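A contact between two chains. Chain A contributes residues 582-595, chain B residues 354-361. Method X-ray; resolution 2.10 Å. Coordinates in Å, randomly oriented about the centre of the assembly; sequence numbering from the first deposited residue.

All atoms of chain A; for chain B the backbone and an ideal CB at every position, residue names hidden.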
ATOM      1  N   ILE A 582      11.968   5.353   8.428  1.00 18.72           N
ATOM      2  CA  ILE A 582      12.754   6.542   8.586  1.00 19.65           C
ATOM      3  C   ILE A 582      13.560   6.809   7.334  1.00 24.74           C
ATOM      4  O   ILE A 582      13.553   7.939   6.888  1.00 25.41           O
ATOM      5  CB  ILE A 582      13.711   6.444   9.836  1.00 20.18           C
ATOM      6  CG1 ILE A 582      12.891   6.361  11.132  1.00 21.48           C
ATOM      7  CG2 ILE A 582      14.639   7.660   9.889  1.00 19.63           C
ATOM      8  CD1 ILE A 582      13.677   5.897  12.413  1.00 18.11           C
ATOM      9  N   GLY A 583      14.363   5.842   6.884  1.00 21.88           N
ATOM     10  CA  GLY A 583      15.201   6.054   5.693  1.00 21.24           C
ATOM     11  C   GLY A 583      14.355   6.116   4.428  1.00 22.52           C
ATOM     12  O   GLY A 583      14.669   6.862   3.495  1.00 21.68           O
ATOM     13  N   LEU A 584      13.232   5.411   4.420  1.00 20.33           N
ATOM     14  CA  LEU A 584      12.293   5.443   3.238  1.00 23.40           C
ATOM     15  C   LEU A 584      11.719   6.854   3.059  1.00 28.24           C
ATOM     16  O   LEU A 584      11.868   7.422   1.999  1.00 27.36           O
ATOM     17  CB  LEU A 584      11.193   4.373   3.296  1.00 22.43           C
ATOM     18  CG  LEU A 584      11.379   2.977   2.655  1.00 29.37           C
ATOM     19  CD1 LEU A 584      12.768   2.406   2.779  1.00 30.65           C
ATOM     20  CD2 LEU A 584      10.358   1.998   3.207  1.00 28.57           C
ATOM     21  N   ILE A 585      11.200   7.447   4.128  1.00 25.04           N
ATOM     22  CA  ILE A 585      10.703   8.842   4.172  1.00 23.77           C
ATOM     23  C   ILE A 585      11.874   9.785   3.778  1.00 27.18           C
ATOM     24  O   ILE A 585      11.705  10.667   2.949  1.00 28.30           O
ATOM     25  CB  ILE A 585      10.129   9.160   5.583  1.00 24.68           C
ATOM     26  CG1 ILE A 585       8.775   8.353   5.806  1.00 23.85           C
ATOM     27  CG2 ILE A 585       9.883  10.684   5.719  1.00 24.90           C
ATOM     28  CD1 ILE A 585       8.311   8.158   7.266  1.00 24.82           C
ATOM     29  N   GLY A 586      13.039   9.568   4.351  1.00 22.95           N
ATOM     30  CA  GLY A 586      14.241  10.324   3.994  1.00 21.66           C
ATOM     31  C   GLY A 586      14.504  10.333   2.488  1.00 22.14           C
ATOM     32  O   GLY A 586      14.667  11.390   1.867  1.00 21.06           O
ATOM     33  N   HIS A 587      14.559   9.173   1.879  1.00 20.66           N
ATOM     34  CA  HIS A 587      14.823   9.072   0.414  1.00 21.83           C
ATOM     35  C   HIS A 587      13.691   9.705  -0.457  1.00 25.44           C
ATOM     36  O   HIS A 587      13.948  10.400  -1.444  1.00 24.86           O
ATOM     37  CB  HIS A 587      14.994   7.589   0.029  1.00 23.01           C
ATOM     38  CG  HIS A 587      16.329   7.045   0.473  1.00 24.35           C
ATOM     39  ND1 HIS A 587      17.488   7.545  -0.033  1.00 25.60           N
ATOM     40  CD2 HIS A 587      16.611   6.045   1.335  1.00 24.77           C
ATOM     41  CE1 HIS A 587      18.461   6.861   0.547  1.00 26.07           C
ATOM     42  NE2 HIS A 587      17.977   5.943   1.383  1.00 26.45           N
ATOM     43  N   ILE A 588      12.454   9.524  -0.054  1.00 19.48           N
ATOM     44  CA  ILE A 588      11.324  10.147  -0.782  1.00 20.93           C
ATOM     45  C   ILE A 588      11.479  11.678  -0.799  1.00 25.70           C
ATOM     46  O   ILE A 588      11.293  12.282  -1.841  1.00 24.92           O
ATOM     47  CB  ILE A 588      10.017   9.754  -0.052  1.00 21.39           C
ATOM     48  CG1 ILE A 588       9.694   8.262  -0.261  1.00 18.94           C
ATOM     49  CG2 ILE A 588       8.872  10.715  -0.466  1.00 20.21           C
ATOM     50  CD1 ILE A 588       8.763   7.706   0.830  1.00 20.57           C
ATOM     51  N   LEU A 589      11.771  12.289   0.383  1.00 22.72           N
ATOM     52  CA  LEU A 589      11.932  13.734   0.579  1.00 23.46           C
ATOM     53  C   LEU A 589      13.151  14.263  -0.166  1.00 23.48           C
ATOM     54  O   LEU A 589      13.105  15.364  -0.709  1.00 21.23           O
ATOM     55  CB  LEU A 589      12.051  14.068   2.087  1.00 24.08           C
ATOM     56  CG  LEU A 589      10.787  13.860   2.949  1.00 28.82           C
ATOM     57  CD1 LEU A 589      11.138  13.893   4.428  1.00 30.75           C
ATOM     58  CD2 LEU A 589       9.707  14.895   2.657  1.00 30.03           C
ATOM     59  N   ASP A 590      14.230  13.465  -0.188  1.00 20.92           N
ATOM     60  CA  ASP A 590      15.477  13.765  -0.874  1.00 21.57           C
ATOM     61  C   ASP A 590      15.212  13.934  -2.370  1.00 28.19           C
ATOM     62  O   ASP A 590      15.661  14.916  -2.943  1.00 29.26           O
ATOM     63  CB  ASP A 590      16.529  12.682  -0.594  1.00 21.58           C
ATOM     64  CG  ASP A 590      17.964  13.020  -1.023  1.00 31.91           C
ATOM     65  OD1 ASP A 590      18.309  14.209  -1.058  1.00 30.73           O
ATOM     66  OD2 ASP A 590      18.754  12.082  -1.269  1.00 33.28           O
ATOM     67  N   GLN A 591      14.445  13.009  -2.995  1.00 24.95           N
ATOM     68  CA  GLN A 591      14.101  13.097  -4.421  1.00 23.38           C
ATOM     69  C   GLN A 591      13.198  14.319  -4.677  1.00 27.33           C
ATOM     70  O   GLN A 591      13.344  14.993  -5.684  1.00 27.10           O
ATOM     71  CB  GLN A 591      13.461  11.770  -4.918  1.00 24.79           C
ATOM     72  CG  GLN A 591      14.355  10.497  -4.732  1.00 26.42           C
ATOM     73  CD  GLN A 591      15.712  10.667  -5.363  1.00 34.99           C
ATOM     74  OE1 GLN A 591      15.808  11.099  -6.504  1.00 29.63           O
ATOM     75  NE2 GLN A 591      16.796  10.455  -4.624  1.00 29.06           N
ATOM     76  N   LYS A 592      12.310  14.654  -3.728  1.00 21.87           N
ATOM     77  CA  LYS A 592      11.474  15.823  -3.834  1.00 21.81           C
ATOM     78  C   LYS A 592      12.333  17.105  -3.795  1.00 30.41           C
ATOM     79  O   LYS A 592      12.190  17.913  -4.710  1.00 33.06           O
ATOM     80  CB  LYS A 592      10.324  15.758  -2.805  1.00 22.77           C
ATOM     81  CG  LYS A 592       9.303  14.675  -3.311  1.00 34.67           C
ATOM     82  CD  LYS A 592       7.967  14.599  -2.631  1.00 42.60           C
ATOM     83  CE  LYS A 592       7.114  13.445  -3.169  1.00 27.73           C
ATOM     84  NZ  LYS A 592       6.935  13.427  -4.690  1.00 28.86           N
ATOM     85  N   ARG A 593      13.314  17.217  -2.858  1.00 28.04           N
ATOM     86  CA  ARG A 593      14.241  18.362  -2.790  1.00 27.19           C
ATOM     87  C   ARG A 593      15.066  18.518  -4.068  1.00 30.80           C
ATOM     88  O   ARG A 593      15.259  19.629  -4.545  1.00 31.64           O
ATOM     89  CB  ARG A 593      15.162  18.276  -1.551  1.00 24.82           C
ATOM     90  CG  ARG A 593      14.401  18.483  -0.200  1.00 25.55           C
ATOM     91  CD  ARG A 593      15.386  18.586   0.998  1.00 26.88           C
ATOM     92  NE  ARG A 593      16.300  17.446   1.100  1.00 23.13           N
ATOM     93  CZ  ARG A 593      16.118  16.376   1.875  1.00 26.28           C
ATOM     94  NH1 ARG A 593      16.973  15.377   1.841  1.00 21.31           N
ATOM     95  NH2 ARG A 593      15.075  16.299   2.678  1.00 18.62           N
ATOM     96  N   LEU A 594      15.576  17.414  -4.604  1.00 28.12           N
ATOM     97  CA  LEU A 594      16.372  17.388  -5.822  1.00 30.02           C
ATOM     98  C   LEU A 594      15.566  17.689  -7.111  1.00 34.17           C
ATOM     99  O   LEU A 594      16.182  17.980  -8.129  1.00 33.32           O
ATOM    100  CB  LEU A 594      17.055  15.987  -5.987  1.00 30.75           C
ATOM    101  CG  LEU A 594      18.068  15.567  -4.928  1.00 34.31           C
ATOM    102  CD1 LEU A 594      18.358  14.064  -5.011  1.00 32.19           C
ATOM    103  CD2 LEU A 594      19.340  16.405  -5.013  1.00 38.53           C
ATOM    104  N   GLY A 595      14.228  17.601  -7.067  1.00 31.67           N
ATOM    105  CA  GLY A 595      13.370  17.816  -8.235  1.00 30.28           C
ATOM    106  C   GLY A 595      13.581  16.715  -9.263  1.00 34.02           C
ATOM    107  O   GLY A 595      13.595  16.973 -10.471  1.00 32.50           O
TER
ATOM    108  N   UNK B 354      21.985   7.680 -12.589  1.00 34.19           N
ATOM    109  CA  UNK B 354      20.590   8.049 -12.796  1.00 33.49           C
ATOM    110  C   UNK B 354      20.097   8.811 -11.570  1.00 33.53           C
ATOM    111  O   UNK B 354      19.357   9.784 -11.689  1.00 33.92           O
ATOM    112  CB  UNK B 354      19.725   6.814 -13.058  1.00 33.49           C
ATOM    113  N   UNK B 355      20.503   8.370 -10.397  1.00 27.61           N
ATOM    114  CA  UNK B 355      20.046   8.994  -9.167  1.00 26.70           C
ATOM    115  C   UNK B 355      21.069   9.749  -8.420  1.00 29.04           C
ATOM    116  O   UNK B 355      22.233   9.386  -8.418  1.00 27.87           O
ATOM    117  CB  UNK B 355      19.461   7.933  -8.233  1.00 26.70           C
ATOM    118  N   UNK B 356      20.605  10.742  -7.682  1.00 27.62           N
ATOM    119  CA  UNK B 356      21.407  11.431  -6.717  1.00 28.12           C
ATOM    120  C   UNK B 356      20.871  11.001  -5.336  1.00 31.99           C
ATOM    121  O   UNK B 356      19.657  10.876  -5.173  1.00 34.09           O
ATOM    122  CB  UNK B 356      21.358  12.946  -6.922  1.00 28.12           C
ATOM    123  N   UNK B 357      21.773  10.794  -4.361  1.00 26.93           N
ATOM    124  CA  UNK B 357      21.441  10.505  -2.968  1.00 25.71           C
ATOM    125  C   UNK B 357      22.297  11.430  -2.090  1.00 27.09           C
ATOM    126  O   UNK B 357      23.529  11.387  -2.143  1.00 23.05           O
ATOM    127  CB  UNK B 357      21.679   9.032  -2.630  1.00 25.71           C
ATOM    128  N   UNK B 358      21.653  12.262  -1.294  1.00 22.46           N
ATOM    129  CA  UNK B 358      22.409  13.147  -0.430  1.00 24.27           C
ATOM    130  C   UNK B 358      22.261  12.751   1.045  1.00 30.25           C
ATOM    131  O   UNK B 358      22.832  13.427   1.872  1.00 31.25           O
ATOM    132  CB  UNK B 358      21.957  14.594  -0.639  1.00 24.27           C
ATOM    133  N   UNK B 359      21.471  11.713   1.397  1.00 25.88           N
ATOM    134  CA  UNK B 359      21.195  11.459   2.825  1.00 25.61           C
ATOM    135  C   UNK B 359      21.929  10.264   3.447  1.00 28.36           C
ATOM    136  O   UNK B 359      22.001  10.183   4.658  1.00 27.91           O
ATOM    137  CB  UNK B 359      19.691  11.243   3.005  1.00 25.61           C
ATOM    138  N   UNK B 360      22.385   9.314   2.656  1.00 24.93           N
ATOM    139  CA  UNK B 360      23.013   8.130   3.223  1.00 25.22           C
ATOM    140  C   UNK B 360      23.884   7.491   2.203  1.00 28.26           C
ATOM    141  O   UNK B 360      23.654   7.637   1.017  1.00 31.50           O
ATOM    142  CB  UNK B 360      21.973   7.131   3.735  1.00 25.22           C
ATOM    143  N   UNK B 361      24.846   6.727   2.649  1.00 26.76           N
ATOM    144  CA  UNK B 361      25.826   6.086   1.786  1.00 25.23           C
ATOM    145  C   UNK B 361      26.298   4.804   2.428  1.00 29.04           C
ATOM    146  O   UNK B 361      26.956   4.826   3.489  1.00 27.20           O
ATOM    147  CB  UNK B 361      27.008   7.016   1.505  1.00 25.23           C
TER

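Chain A offers one side of a helix, and the eight positions of chain B run across it as extended chain broken by a turn.

Position 354 lies beyond the reach of chain A, with no atom of the helix within 5.5 Å of its ideal CB. The contact places no demand here, and many residues would do. It is Thr354(B), whose hydroxyl is bonded elsewhere in the structure.

At 355 the backbone is extended and CA-to-CB points sideways; the nearest atom of chain A is Gln591(A) OE1, 5.1 Å from the ideal CB. A side chain carrying a donor might bond to that oxygen, but a large apolar one could equally pass beside it. The residue is Phe355(B), whose CD1 lies 4.3 Å from Gln591(A) OE1.

Position 356 matters first through its backbone. Its carbonyl oxygen accepts a hydrogen bond from Gln591(A), NE2 to O of 356 being 2.9 Å, a contact open to any residue. The ideal CB lies 3.7 Å from Leu594(A) CD1, so an aliphatic residue such as valine, isoleucine or leucine is favoured, and the extended backbone suits a beta-branched one. Ile356(B) packs its CB against that methyl, Leu594(A) CD1, at 3.7 Å. A water completes the link to Gln591(A): it accepts from Ile356(B) N at 2.9 Å and donates to Gln591(A) OE1 at 2.7 Å, so both the NE2 and OE1 ends of the glutamine amide are used.

At 357 CB again points sideways, 4.4 Å from Asp590(A) OD2 and 5.0 Å from His587(A) CE1. A small residue, such as alanine, serine or cysteine, would fit beside the imidazole. Cys357(B), with chi1 t, brings SG to 3.5 Å from His587(A) CE1, at the edge of the ring.

Position 358 points toward the helix and meets a carboxylate, its ideal CB 3.7 Å from Asp590(A) OD1. Its own amide N already donates to Asp590(A) OD2 at 2.9 Å, nearly straight at 173°. A short donor, serine or threonine, is the natural answer, whereas an acidic residue would face like charge. Thr358(B) supplies OG1, which donates to Asp590(A) OD1 at 2.6 Å; thus one carboxylate receives both backbone and side chain. Its methyl CG2 lies 4.1 Å from Leu594(A) CD2.

At 359 CB points toward a hollow above Gly586(A), where the helix carries no side chain. A branched or long aliphatic residue could reach into it. Ile359(B) does: CD1 comes 3.5 Å from Gly586(A) C, and a CB on that glycine would stand only 2.9 Å away, a clash. The same CD1 sits over the face of the His587(A) ring, 3.7 Å from its centroid, while CG2 lies 3.5 Å from Arg593(A) NH1.

Position 360 points toward His587(A), CE1 being 4.8 Å from the ideal CB. A small residue, polar or not, suits; Ser360(B) places OG 3.5 Å from His587(A) CE1.

Position 361 is out of reach of chain A, so the contact sets no preference and many residues would do; Asp361(B) takes no part in it.

Chain B (354-361) TFICTISD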
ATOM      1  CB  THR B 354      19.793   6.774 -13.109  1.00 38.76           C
ATOM      2  OG1 THR B 354      20.373   6.177 -14.270  1.00 34.44           O
ATOM      3  CG2 THR B 354      18.317   7.025 -13.334  1.00 38.93           C
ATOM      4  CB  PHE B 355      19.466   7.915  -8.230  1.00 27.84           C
ATOM      5  CG  PHE B 355      18.298   7.154  -8.795  1.00 30.67           C
ATOM      6  CD1 PHE B 355      17.032   7.735  -8.868  1.00 32.09           C
ATOM      7  CD2 PHE B 355      18.444   5.832  -9.216  1.00 33.79           C
ATOM      8  CE1 PHE B 355      15.942   7.013  -9.366  1.00 31.58           C
ATOM      9  CE2 PHE B 355      17.336   5.110  -9.690  1.00 35.44           C
ATOM     10  CZ  PHE B 355      16.093   5.702  -9.734  1.00 31.36           C
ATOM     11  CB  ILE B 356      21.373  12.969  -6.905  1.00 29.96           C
ATOM     12  CG1 ILE B 356      21.946  13.348  -8.311  1.00 29.63           C
ATOM     13  CG2 ILE B 356      22.177  13.631  -5.761  1.00 26.18           C
ATOM     14  CD1 ILE B 356      21.813  14.770  -8.721  1.00 33.31           C
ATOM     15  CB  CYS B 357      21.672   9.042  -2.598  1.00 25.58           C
ATOM     16  SG  CYS B 357      21.147   8.644  -0.895  1.00 29.35           S
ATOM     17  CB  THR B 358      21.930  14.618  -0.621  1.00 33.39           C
ATOM     18  OG1 THR B 358      20.645  14.731  -0.022  1.00 27.28           O
ATOM     19  CG2 THR B 358      21.868  15.073  -2.098  1.00 29.53           C
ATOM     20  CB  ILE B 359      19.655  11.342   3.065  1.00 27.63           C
ATOM     21  CG1 ILE B 359      19.031  10.149   2.322  1.00 26.74           C
ATOM     22  CG2 ILE B 359      18.942  12.655   2.709  1.00 27.75           C
ATOM     23  CD1 ILE B 359      17.845   9.552   3.034  1.00 31.24           C
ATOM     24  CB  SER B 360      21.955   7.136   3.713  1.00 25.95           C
ATOM     25  OG  SER B 360      21.260   6.677   2.571  1.00 34.13           O
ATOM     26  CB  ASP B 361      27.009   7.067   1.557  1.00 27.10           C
ATOM     27  CG  ASP B 361      28.013   6.616   0.515  1.00 39.54           C
ATOM     28  OD1 ASP B 361      27.908   5.454   0.050  1.00 38.66           O
ATOM     29  OD2 ASP B 361      28.909   7.422   0.167  1.00 44.42           O
TER
HETATM   30  O   HOH W   1      17.803  11.375  -8.263  1.00 29.27           O
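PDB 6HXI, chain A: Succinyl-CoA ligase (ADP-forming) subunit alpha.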